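Side-chain contacts in N-acetyltransferase (Staphylococcus aureus subsp. aureus, PDB 4M85), which probably transfers the acetyl group of acetyl-coenzyme A to an amine of a still undefined acceptor, as enzymes of the GNAT fold do: residues Ala17-Met22 with Asn67-Cys72; Asp50-Tyr53 with Gln58-Leu61; Thr52-Tyr57 with Val106-Asp111; Glu117-Phe122 with Gly129-Leu134. All coordinates share one frame; numbering follows the deposited sequence.

Interaction 1: residues Ala17-Met22 with Asn67-Cys72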
loop_
_atom_site.group_PDB
_atom_site.type_symbol
_atom_site.label_atom_id
_atom_site.label_comp_id
_atom_site.label_asym_id
_atom_site.label_seq_id
_atom_site.Cartn_x
_atom_site.Cartn_y
_atom_site.Cartn_z
ATOM N N ALA A 17 8.829 4.463 1.426
ATOM C CA ALA A 17 9.587 3.305 0.952
ATOM C C ALA A 17 9.889 2.303 2.074
ATOM O O ALA A 17 9.792 1.106 1.897
ATOM C CB ALA A 17 10.883 3.776 0.293
ATOM N N LYS A 18 10.216 2.792 3.258
ATOM C CA LYS A 18 10.506 1.884 4.370
ATOM C C LYS A 18 9.257 1.106 4.746
ATOM O O LYS A 18 9.315 -0.113 4.951
ATOM C CB LYS A 18 11.057 2.672 5.553
ATOM C CG LYS A 18 12.405 3.307 5.271
ATOM C CD LYS A 18 12.909 4.029 6.516
ATOM C CE LYS A 18 14.008 5.026 6.193
ATOM N NZ LYS A 18 14.412 5.754 7.434
ATOM N N LEU A 19 8.121 1.800 4.777
ATOM C CA LEU A 19 6.837 1.167 5.092
ATOM C C LEU A 19 6.479 0.076 4.078
ATOM O O LEU A 19 6.128 -1.038 4.471
ATOM C CB LEU A 19 5.722 2.218 5.164
ATOM C CG LEU A 19 5.652 3.084 6.431
ATOM C CD1 LEU A 19 4.786 4.327 6.230
ATOM C CD2 LEU A 19 5.150 2.290 7.649
ATOM N N VAL A 20 6.565 0.408 2.781
ATOM C CA VAL A 20 6.254 -0.539 1.703
ATOM C C VAL A 20 7.256 -1.689 1.758
ATOM O O VAL A 20 6.887 -2.834 1.660
ATOM C CB VAL A 20 6.294 0.151 0.301
ATOM C CG1 VAL A 20 6.224 -0.868 -0.844
ATOM C CG2 VAL A 20 5.160 1.165 0.174
ATOM N N TYR A 21 8.528 -1.372 1.928
ATOM C CA TYR A 21 9.545 -2.406 2.045
ATOM C C TYR A 21 9.174 -3.432 3.128
ATOM O O TYR A 21 9.294 -4.648 2.923
ATOM C CB TYR A 21 10.921 -1.793 2.354
ATOM C CG TYR A 21 11.998 -2.831 2.357
ATOM C CD1 TYR A 21 12.432 -3.439 3.544
ATOM C CD2 TYR A 21 12.563 -3.239 1.163
ATOM C CE1 TYR A 21 13.410 -4.435 3.521
ATOM C CE2 TYR A 21 13.525 -4.228 1.124
ATOM C CZ TYR A 21 13.949 -4.823 2.295
ATOM O OH TYR A 21 14.924 -5.799 2.184
ATOM N N MET A 22 8.749 -2.945 4.291
ATOM C CA MET A 22 8.381 -3.846 5.402
ATOM C C MET A 22 7.230 -4.756 5.011
ATOM O O MET A 22 7.236 -5.952 5.307
ATOM C CB MET A 22 8.007 -3.051 6.653
ATOM C CG MET A 22 9.190 -2.722 7.556
ATOM S SD MET A 22 8.824 -1.321 8.616
ATOM C CE MET A 22 7.104 -1.623 9.107
ATOM N N ASN A 67 6.255 16.331 12.541
ATOM C CA ASN A 67 6.967 16.549 11.282
ATOM C C ASN A 67 7.521 15.286 10.603
ATOM O O ASN A 67 8.308 15.390 9.683
ATOM C CB ASN A 67 8.086 17.584 11.477
ATOM C CG ASN A 67 7.601 18.823 12.204
ATOM O OD1 ASN A 67 6.665 19.481 11.755
ATOM N ND2 ASN A 67 8.219 19.136 13.342
ATOM N N LYS A 68 7.092 14.111 11.054
ATOM C CA LYS A 68 7.555 12.829 10.515
ATOM C C LYS A 68 6.372 11.992 10.026
ATOM O O LYS A 68 5.310 12.014 10.665
ATOM C CB LYS A 68 8.289 12.057 11.609
ATOM C CG LYS A 68 9.745 12.463 11.782
ATOM C CD LYS A 68 10.598 11.274 12.242
ATOM C CE LYS A 68 12.093 11.522 12.042
ATOM N NZ LYS A 68 12.896 10.292 12.304
ATOM N N VAL A 69 6.557 11.246 8.927
ATOM C CA VAL A 69 5.543 10.293 8.435
ATOM C C VAL A 69 5.456 9.105 9.379
ATOM O O VAL A 69 6.412 8.328 9.499
ATOM C CB VAL A 69 5.870 9.791 6.999
ATOM C CG1 VAL A 69 4.934 8.661 6.552
ATOM C CG2 VAL A 69 5.798 10.954 6.024
ATOM N N ALA A 70 4.325 8.990 10.071
ATOM C CA ALA A 70 4.069 7.911 11.048
ATOM C C ALA A 70 3.472 6.684 10.379
ATOM O O ALA A 70 3.634 5.550 10.833
ATOM C CB ALA A 70 3.101 8.416 12.113
ATOM N N GLY A 71 2.738 6.926 9.306
ATOM C CA GLY A 71 2.035 5.867 8.609
ATOM C C GLY A 71 1.493 6.349 7.291
ATOM O O GLY A 71 1.485 7.549 7.019
ATOM N N CYS A 72 0.986 5.413 6.497
ATOM C CA CYS A 72 0.385 5.760 5.212
ATOM C C CYS A 72 -0.635 4.762 4.745
ATOM O O CYS A 72 -0.672 3.631 5.224
ATOM C CB CYS A 72 1.425 5.945 4.127
ATOM S SG CYS A 72 2.159 4.416 3.550
#

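Interaction 2: residues Asp50-Tyr53 with Gln58-Leu61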
loop_
_atom_site.group_PDB
_atom_site.type_symbol
_atom_site.label_atom_id
_atom_site.label_comp_id
_atom_site.label_asym_id
_atom_site.label_seq_id
_atom_site.Cartn_x
_atom_site.Cartn_y
_atom_site.Cartn_z
ATOM N N ASP A 50 8.676 9.019 -9.932
ATOM C CA ASP A 50 9.197 9.075 -11.300
ATOM C C ASP A 50 8.249 8.532 -12.369
ATOM O O ASP A 50 8.454 8.761 -13.569
ATOM C CB ASP A 50 10.569 8.362 -11.357
ATOM C CG ASP A 50 11.631 9.109 -10.563
ATOM O OD1 ASP A 50 11.431 10.318 -10.332
ATOM O OD2 ASP A 50 12.661 8.528 -10.171
ATOM N N ALA A 51 7.207 7.832 -11.935
ATOM C CA ALA A 51 6.203 7.282 -12.823
ATOM C C ALA A 51 5.011 6.940 -11.942
ATOM O O ALA A 51 5.153 6.869 -10.727
ATOM C CB ALA A 51 6.733 6.036 -13.512
ATOM N N THR A 52 3.865 6.675 -12.539
ATOM C CA THR A 52 2.664 6.389 -11.766
ATOM C C THR A 52 2.498 4.905 -11.513
ATOM O O THR A 52 1.638 4.235 -12.111
ATOM C CB THR A 52 1.419 7.023 -12.410
ATOM O OG1 THR A 52 1.726 8.380 -12.701
ATOM C CG2 THR A 52 0.223 7.014 -11.455
ATOM N N TYR A 53 3.354 4.421 -10.613
ATOM C CA TYR A 53 3.345 3.070 -10.123
ATOM C C TYR A 53 2.211 2.989 -9.081
ATOM O O TYR A 53 1.621 4.009 -8.720
ATOM C CB TYR A 53 4.738 2.688 -9.536
ATOM C CG TYR A 53 4.765 1.272 -9.069
ATOM C CD1 TYR A 53 4.512 0.251 -9.943
ATOM C CD2 TYR A 53 4.984 0.957 -7.735
ATOM C CE1 TYR A 53 4.474 -1.056 -9.520
ATOM C CE2 TYR A 53 4.966 -0.354 -7.297
ATOM C CZ TYR A 53 4.698 -1.364 -8.197
ATOM O OH TYR A 53 4.628 -2.686 -7.803
ATOM N N GLN A 58 0.637 10.301 -5.443
ATOM C CA GLN A 58 -0.717 10.745 -5.716
ATOM C C GLN A 58 -1.738 9.702 -5.285
ATOM O O GLN A 58 -2.909 9.977 -5.338
ATOM C CB GLN A 58 -0.937 10.998 -7.217
ATOM C CG GLN A 58 -0.144 12.152 -7.778
ATOM C CD GLN A 58 -0.527 12.456 -9.218
ATOM O OE1 GLN A 58 -0.634 11.552 -10.051
ATOM N NE2 GLN A 58 -0.720 13.738 -9.521
ATOM N N HIS A 59 -1.302 8.500 -4.904
ATOM C CA HIS A 59 -2.220 7.478 -4.455
ATOM C C HIS A 59 -2.170 7.340 -2.940
ATOM O O HIS A 59 -2.767 6.411 -2.402
ATOM C CB HIS A 59 -1.873 6.107 -5.063
ATOM C CG HIS A 59 -1.963 6.064 -6.553
ATOM N ND1 HIS A 59 -1.385 5.064 -7.303
ATOM C CD2 HIS A 59 -2.527 6.925 -7.433
ATOM C CE1 HIS A 59 -1.636 5.285 -8.578
ATOM N NE2 HIS A 59 -2.305 6.417 -8.686
ATOM N N ILE A 60 -1.443 8.237 -2.260
ATOM C CA ILE A 60 -1.093 8.024 -0.859
ATOM C C ILE A 60 -1.522 9.188 0.024
ATOM O O ILE A 60 -1.271 10.351 -0.307
ATOM C CB ILE A 60 0.422 7.762 -0.700
ATOM C CG1 ILE A 60 0.835 6.541 -1.555
ATOM C CG2 ILE A 60 0.780 7.579 0.789
ATOM C CD1 ILE A 60 2.309 6.169 -1.515
ATOM N N LEU A 61 -2.184 8.846 1.147
ATOM C CA LEU A 61 -2.355 9.756 2.284
ATOM C C LEU A 61 -1.408 9.338 3.409
ATOM O O LEU A 61 -1.227 8.152 3.676
ATOM C CB LEU A 61 -3.791 9.777 2.835
ATOM C CG LEU A 61 -4.933 10.071 1.872
ATOM C CD1 LEU A 61 -6.215 9.986 2.663
ATOM C CD2 LEU A 61 -4.810 11.451 1.237
#

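Interaction 3: residues Thr52-Tyr57 with Val106-Asp111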
loop_
_atom_site.group_PDB
_atom_site.type_symbol
_atom_site.label_atom_id
_atom_site.label_comp_id
_atom_site.label_asym_id
_atom_site.label_seq_id
_atom_site.Cartn_x
_atom_site.Cartn_y
_atom_site.Cartn_z
ATOM N N THR A 52 3.865 6.675 -12.539
ATOM C CA THR A 52 2.664 6.389 -11.766
ATOM C C THR A 52 2.498 4.905 -11.513
ATOM O O THR A 52 1.638 4.235 -12.111
ATOM C CB THR A 52 1.419 7.023 -12.410
ATOM O OG1 THR A 52 1.726 8.380 -12.701
ATOM C CG2 THR A 52 0.223 7.014 -11.455
ATOM N N TYR A 53 3.354 4.421 -10.613
ATOM C CA TYR A 53 3.345 3.070 -10.123
ATOM C C TYR A 53 2.211 2.989 -9.081
ATOM O O TYR A 53 1.621 4.009 -8.720
ATOM C CB TYR A 53 4.738 2.688 -9.536
ATOM C CG TYR A 53 4.765 1.272 -9.069
ATOM C CD1 TYR A 53 4.512 0.251 -9.943
ATOM C CD2 TYR A 53 4.984 0.957 -7.735
ATOM C CE1 TYR A 53 4.474 -1.056 -9.520
ATOM C CE2 TYR A 53 4.966 -0.354 -7.297
ATOM C CZ TYR A 53 4.698 -1.364 -8.197
ATOM O OH TYR A 53 4.628 -2.686 -7.803
ATOM N N ARG A 54 1.858 1.780 -8.673
ATOM C CA ARG A 54 0.925 1.559 -7.546
ATOM C C ARG A 54 1.160 2.537 -6.386
ATOM O O ARG A 54 0.217 3.190 -5.868
ATOM C CB ARG A 54 1.114 0.142 -7.015
ATOM C CG ARG A 54 0.494 -0.972 -7.845
ATOM C CD ARG A 54 0.996 -2.299 -7.328
ATOM N NE ARG A 54 0.673 -3.435 -8.188
ATOM C CZ ARG A 54 -0.417 -4.200 -8.086
ATOM N NH1 ARG A 54 -1.345 -3.971 -7.158
ATOM N NH2 ARG A 54 -0.562 -5.229 -8.906
ATOM N N THR A 55 2.429 2.645 -5.989
ATOM C CA THR A 55 2.829 3.503 -4.867
ATOM C C THR A 55 3.097 4.974 -5.229
ATOM O O THR A 55 3.761 5.671 -4.470
ATOM C CB THR A 55 4.047 2.897 -4.137
ATOM O OG1 THR A 55 5.104 2.713 -5.056
ATOM C CG2 THR A 55 3.715 1.551 -3.565
ATOM N N PHE A 56 2.579 5.467 -6.358
ATOM C CA PHE A 56 2.704 6.902 -6.644
ATOM C C PHE A 56 2.234 7.715 -5.451
ATOM O O PHE A 56 1.267 7.343 -4.805
ATOM C CB PHE A 56 1.900 7.349 -7.872
ATOM C CG PHE A 56 2.484 8.546 -8.582
ATOM C CD1 PHE A 56 1.664 9.547 -9.119
ATOM C CD2 PHE A 56 3.876 8.652 -8.795
ATOM C CE1 PHE A 56 2.223 10.635 -9.820
ATOM C CE2 PHE A 56 4.425 9.725 -9.463
ATOM C CZ PHE A 56 3.604 10.728 -9.985
ATOM N N TYR A 57 2.908 8.827 -5.179
ATOM C CA TYR A 57 2.539 9.697 -4.049
ATOM C C TYR A 57 1.135 10.254 -4.200
ATOM O O TYR A 57 0.498 10.612 -3.201
ATOM C CB TYR A 57 3.566 10.839 -3.822
ATOM C CG TYR A 57 3.518 11.953 -4.836
ATOM C CD1 TYR A 57 4.278 11.894 -5.987
ATOM C CD2 TYR A 57 2.720 13.075 -4.634
ATOM C CE1 TYR A 57 4.243 12.900 -6.921
ATOM C CE2 TYR A 57 2.661 14.088 -5.571
ATOM C CZ TYR A 57 3.425 13.996 -6.715
ATOM O OH TYR A 57 3.382 14.981 -7.666
ATOM N N VAL A 106 0.404 -9.899 -9.971
ATOM C CA VAL A 106 -0.936 -10.416 -9.741
ATOM C C VAL A 106 -1.928 -9.260 -9.579
ATOM O O VAL A 106 -1.622 -8.237 -8.931
ATOM C CB VAL A 106 -0.980 -11.373 -8.528
ATOM C CG1 VAL A 106 -2.388 -11.952 -8.327
ATOM C CG2 VAL A 106 0.019 -12.521 -8.710
ATOM N N LYS A 107 -3.097 -9.431 -10.192
ATOM C CA LYS A 107 -4.213 -8.512 -10.089
ATOM C C LYS A 107 -4.888 -8.785 -8.745
ATOM O O LYS A 107 -5.552 -9.808 -8.578
ATOM C CB LYS A 107 -5.204 -8.743 -11.255
ATOM C CG LYS A 107 -6.214 -7.623 -11.486
ATOM C CD LYS A 107 -7.079 -7.912 -12.715
ATOM C CE LYS A 107 -8.063 -6.787 -13.021
ATOM N NZ LYS A 107 -9.314 -6.880 -12.221
ATOM N N GLU A 108 -4.710 -7.872 -7.791
ATOM C CA GLU A 108 -5.234 -8.046 -6.428
ATOM C C GLU A 108 -6.690 -7.578 -6.281
ATOM O O GLU A 108 -7.364 -7.999 -5.361
ATOM C CB GLU A 108 -4.328 -7.320 -5.393
ATOM C CG GLU A 108 -2.840 -7.693 -5.438
ATOM C CD GLU A 108 -1.983 -6.965 -4.398
ATOM O OE1 GLU A 108 -2.545 -6.369 -3.449
ATOM O OE2 GLU A 108 -0.738 -6.969 -4.517
ATOM N N ALA A 109 -7.164 -6.727 -7.194
ATOM C CA ALA A 109 -8.458 -6.064 -7.063
ATOM C C ALA A 109 -9.386 -6.329 -8.238
ATOM O O ALA A 109 -9.062 -7.086 -9.138
ATOM C CB ALA A 109 -8.253 -4.577 -6.889
ATOM N N LYS A 110 -10.549 -5.695 -8.226
ATOM C CA LYS A 110 -11.536 -5.901 -9.269
ATOM C C LYS A 110 -11.838 -4.562 -9.921
ATOM O O LYS A 110 -11.629 -3.505 -9.321
ATOM C CB LYS A 110 -12.795 -6.526 -8.680
ATOM C CG LYS A 110 -12.651 -7.998 -8.345
ATOM C CD LYS A 110 -13.927 -8.529 -7.727
ATOM C CE LYS A 110 -13.706 -9.843 -6.992
ATOM N NZ LYS A 110 -14.895 -10.212 -6.164
ATOM N N ASP A 111 -12.325 -4.608 -11.153
ATOM C CA ASP A 111 -12.418 -3.415 -11.974
ATOM C C ASP A 111 -13.433 -2.400 -11.480
ATOM O O ASP A 111 -13.306 -1.216 -11.797
ATOM C CB ASP A 111 -12.735 -3.798 -13.421
ATOM C CG ASP A 111 -11.689 -4.730 -14.028
ATOM O OD1 ASP A 111 -10.499 -4.638 -13.665
ATOM O OD2 ASP A 111 -12.062 -5.561 -14.867
#

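Interaction 4: residues Glu117-Phe122 with Gly129-Leu134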
loop_
_atom_site.group_PDB
_atom_site.type_symbol
_atom_site.label_atom_id
_atom_site.label_comp_id
_atom_site.label_asym_id
_atom_site.label_seq_id
_atom_site.Cartn_x
_atom_site.Cartn_y
_atom_site.Cartn_z
ATOM N N GLU A 117 -4.610 -0.871 -1.288
ATOM C CA GLU A 117 -3.581 -1.879 -1.355
ATOM C C GLU A 117 -2.851 -2.055 -0.012
ATOM O O GLU A 117 -2.522 -3.174 0.367
ATOM C CB GLU A 117 -2.562 -1.491 -2.443
ATOM C CG GLU A 117 -1.433 -2.496 -2.638
ATOM C CD GLU A 117 -0.212 -1.904 -3.355
ATOM O OE1 GLU A 117 -0.362 -1.119 -4.307
ATOM O OE2 GLU A 117 0.915 -2.238 -2.965
ATOM N N THR A 118 -2.574 -0.947 0.667
ATOM C CA THR A 118 -1.641 -0.925 1.792
ATOM C C THR A 118 -2.114 0.042 2.888
ATOM O O THR A 118 -2.505 1.169 2.585
ATOM C CB THR A 118 -0.223 -0.445 1.337
ATOM O OG1 THR A 118 0.300 -1.300 0.318
ATOM C CG2 THR A 118 0.723 -0.457 2.478
ATOM N N ILE A 119 -2.103 -0.421 4.142
ATOM C CA ILE A 119 -2.252 0.445 5.314
ATOM C C ILE A 119 -1.137 0.092 6.257
ATOM O O ILE A 119 -1.123 -1.016 6.765
ATOM C CB ILE A 119 -3.573 0.238 6.082
ATOM C CG1 ILE A 119 -4.760 0.433 5.170
ATOM C CG2 ILE A 119 -3.639 1.228 7.231
ATOM C CD1 ILE A 119 -6.093 0.062 5.794
ATOM N N ALA A 120 -0.200 1.017 6.481
ATOM C CA ALA A 120 1.034 0.683 7.187
ATOM C C ALA A 120 1.405 1.732 8.228
ATOM O O ALA A 120 1.237 2.931 8.011
ATOM C CB ALA A 120 2.177 0.478 6.186
ATOM N N THR A 121 1.913 1.277 9.370
ATOM C CA THR A 121 2.308 2.199 10.446
ATOM C C THR A 121 3.696 1.800 10.934
ATOM O O THR A 121 3.972 0.622 11.092
ATOM C CB THR A 121 1.297 2.169 11.633
ATOM O OG1 THR A 121 -0.031 2.344 11.150
ATOM C CG2 THR A 121 1.547 3.295 12.621
ATOM N N PHE A 122 4.567 2.781 11.174
ATOM C CA PHE A 122 5.842 2.501 11.839
ATOM C C PHE A 122 5.620 1.988 13.275
ATOM O O PHE A 122 4.737 2.464 14.004
ATOM C CB PHE A 122 6.743 3.735 11.867
ATOM C CG PHE A 122 7.363 4.070 10.541
ATOM C CD1 PHE A 122 8.284 3.203 9.956
ATOM C CD2 PHE A 122 7.018 5.245 9.879
ATOM C CE1 PHE A 122 8.865 3.511 8.739
ATOM C CE2 PHE A 122 7.586 5.557 8.654
ATOM C CZ PHE A 122 8.514 4.694 8.089
ATOM N N GLY A 129 -4.196 4.392 16.889
ATOM C CA GLY A 129 -5.317 4.451 15.952
ATOM C C GLY A 129 -4.999 5.053 14.581
ATOM O O GLY A 129 -5.908 5.462 13.855
ATOM N N ILE A 130 -3.726 5.083 14.215
ATOM C CA ILE A 130 -3.298 5.726 12.983
ATOM C C ILE A 130 -3.893 5.055 11.748
ATOM O O ILE A 130 -4.352 5.755 10.854
ATOM C CB ILE A 130 -1.743 5.840 12.899
ATOM C CG1 ILE A 130 -1.272 7.013 13.744
ATOM C CG2 ILE A 130 -1.289 6.050 11.473
ATOM C CD1 ILE A 130 0.162 6.922 14.183
ATOM N N ALA A 131 -3.908 3.725 11.706
ATOM C CA ALA A 131 -4.476 2.986 10.562
ATOM C C ALA A 131 -5.986 3.199 10.421
ATOM O O ALA A 131 -6.515 3.357 9.311
ATOM C CB ALA A 131 -4.173 1.497 10.688
ATOM N N THR A 132 -6.679 3.177 11.562
ATOM C CA THR A 132 -8.095 3.434 11.620
ATOM C C THR A 132 -8.401 4.835 11.148
ATOM O O THR A 132 -9.342 5.034 10.375
ATOM C CB THR A 132 -8.639 3.258 13.058
ATOM O OG1 THR A 132 -8.396 1.901 13.478
ATOM C CG2 THR A 132 -10.106 3.552 13.121
ATOM N N LYS A 133 -7.621 5.801 11.616
ATOM C CA LYS A 133 -7.817 7.192 11.233
ATOM C C LYS A 133 -7.566 7.404 9.739
ATOM O O LYS A 133 -8.274 8.175 9.077
ATOM C CB LYS A 133 -6.897 8.111 12.038
ATOM C CG LYS A 133 -7.298 8.299 13.506
ATOM C CD LYS A 133 -6.303 9.233 14.206
ATOM C CE LYS A 133 -6.172 8.969 15.699
ATOM N NZ LYS A 133 -7.497 9.015 16.378
ATOM N N LEU A 134 -6.536 6.758 9.211
ATOM C CA LEU A 134 -6.212 6.917 7.788
ATOM C C LEU A 134 -7.288 6.289 6.933
ATOM O O LEU A 134 -7.716 6.853 5.930
ATOM C CB LEU A 134 -4.857 6.294 7.451
ATOM C CG LEU A 134 -3.639 7.118 7.793
ATOM C CD1 LEU A 134 -2.420 6.257 7.601
ATOM C CD2 LEU A 134 -3.582 8.359 6.917
HETATM O O HOH W 1 -2.014 1.683 13.630
#

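Interaction 1: residues Ala17-Met22 with Asn67-Cys72
The helical segment 17-22 passes over strand 68-72 with 9.1 Å between the two axes at closest approach and 47° between their directions, L19 standing above G71 with 7.6 Å from CA to CA. With that spacing, a single leucine carries the contact from the helix side. L19 points toward the strand, and one of its methyls, CD1, does all the touching. CG lies beside the backbone N of L19 and opposite its carbonyl carbon (chi1 -77°), a torsion that carries CD1 across to the sheet. There the methyl settles over the backbone, 3.9 Å from G71 CA, with the C72 sulfur beside it (L19 CD1 to C72 SG, 3.8 Å). V69 borders the same spot more loosely, its CG1 being 4.3 Å from L19 CD1.

That V69 and C72, three residues apart, both face the helix illustrates what a classic beta bulge does to a strand. A70 and G71 lie together opposite Y63 of the neighbouring strand 60-65, so the extra residue shifts the facing pattern: A70 turns away from the helix, and G71 offers the methyl only its alpha carbon. C72 places SG between its backbone N and carbonyl carbon (chi1 73°), beside the leucine methyl, and the same side chain also packs on I60 and V62 of the next strand. The contact is buried and wholly apolar, belonging to the core between helix 13-26 and one face of the central GNAT sheet, with F122 adding its ring beside L19. Nearer solvent, the exposed amines of K18 and K68 stay 6.8 Å apart, NZ to NZ, and probably repel each other mildly.

Interaction 2: residues Asp50-Tyr53 with Gln58-Leu61
What is unusual here is that the H59 imidazole meets a methyl group and a backbone carbonyl across the contact, both approaching obliquely to the ring. The methyl is T52 CG2, 3.8 Å from H59 NE2 and as far from CE1 of the same ring. The carbonyl is Y53 O, 3.5 Å from H59 CE1. The side chains of T52 and H59 cross at about a right angle, and the methyl comes against the outer part of the imidazole, the end farthest from its own backbone.

T52 is the centre of an inverse gamma turn, closed by a weak bond from Y53 N to A51 O (3.0 Å). This sharp bend in the link between helix 37-49 and strand 60-65 brings T52 and the following carbonyl round to the histidine. CG2 stands opposite the backbone N of T52 (OG1 chi1 -49°), which sends the methyl, and not the hydroxyl, to the ring. H59 ends a short 3-10 turn just before the strand, and Y84 and Y76 pack their rings against it at steep angles. Y53 turns its own side chain elsewhere, to E85 and the edge-to-face partner W88.

A polar bond of the imidazole goes to R54, whose carbonyl oxygen accepts from ND1. That bond helps to fix the ring's rotation and implies that ND1 carries a proton; the meeting with T52, made by a methyl, probably rests on dispersion.

Interaction 3: residues Thr52-Tyr57 with Val106-Asp111
NH1 of R54 is gripped by two groups at once, a carboxylate oxygen of E81 and the hydroxyl of Y76, while the same guanidinium reaches across to V106 and E108. Its other terminal nitrogen makes the bond between the loops: R54 NH2 donates to V106 O over 3.2 Å. With an N-H...O angle of 131° this bond is bent and weak, although the oxygen lies at the edge of the guanidinium, near its plane. The R54 chain runs extended from CG to NE, which is how a residue of a type I turn (Y53 to F56) spans the gap. NE is paired with E85, so R54 meets two acidic groups of the helix 81-86 region besides its loop partner.

E108 approaches differently. Its OE2 stands 4.0 Å from R54 NH1 but well out of the guanidinium plane, so any attraction between the two groups is probably one of charge alone, with their planes 30° apart. The other oxygen, OE1, bonds to the hydroxyl of Y115. Within its own loop, K107 NZ binds D111 OD1 at 2.9 Å, from above the carboxylate plane, and A109 O at 3.1 Å, an internal tie that should stiffen the loop.

In the fold this buried cluster joins the loop leading into strand 60-65 to the loop leading into strand 114-121. Helix 81-86 supplies E81, which also accepts from the backbone N of E108 and of A109, and L175 of strand 168-175 packs beside V106 and E108.

Interaction 4: residues Glu117-Phe122 with Gly129-Leu134
I119 and T121 are the residues of strand 117-121 that meet the helix at A131 and I130, and a walk along the strand explains why. It begins at E117, which with T118 faces I74 of strand 68-77 in a classic beta bulge; E117 sends its carboxylate to Y76, far from the helix. Next comes I119, which points toward the helix and stands closest to it in backbone terms, 6.2 Å from CA to CA of A131. Its CG2 branch, opposite the backbone N of I119 (CG1 chi1 -56°), lies against the A131 methyl, with I119 CG2 to A131 CB only 3.5 Å. A small residue on the helix thus permits a close approach. A120 turns to the other side of the sheet, where L19 covers it.

T121 faces the helix again, and its side chain runs at a slant to that of I130. Both of its branches share the touching: T121 OG1 is 3.9 Å from I130 CG2, and T121 CG2 is 4.1 Å from that same methyl. The hydroxyl also holds a water at 3.2 Å from T121 OG1, which accepts weakly from A131 N in the first turn of the helix (3.4 Å from N to the water oxygen). The strand ends here, and F122 departs toward helix 13-26.

Strand, connecting loop and helix, the two axes at 141°, form the first half of a beta-alpha-beta unit. R126, G129 and A131 match the R-x-x-G-x-A form of GNAT motif A, whose amides at the helix start bind the coenzyme A pyrophosphate in relatives; the same site here is likely.

How the interactions relate
Strands 60-65, 68-77 and 114-121 are consecutive neighbours in the mixed sheet and tie interactions 1, 2 and 4 together. Interactions 1 and 4 lie about 10 Å apart, centre to centre, and bring helices 13-26 and 130-140 onto opposite faces of it; C72 and A70 pair with A120 and F122 between them. Interactions 2 and 3, also about 10 Å apart, share T52 and Y53 and radiate from one loop. Along the chain, interaction 2 falls between the segments of interaction 1, interaction 3 crosses it, and interaction 4 follows. Interaction 3 lies about 17 Å from interaction 4, joined by packing of R54 on E117; of the four, interaction 4 is the one at the probable coenzyme A site.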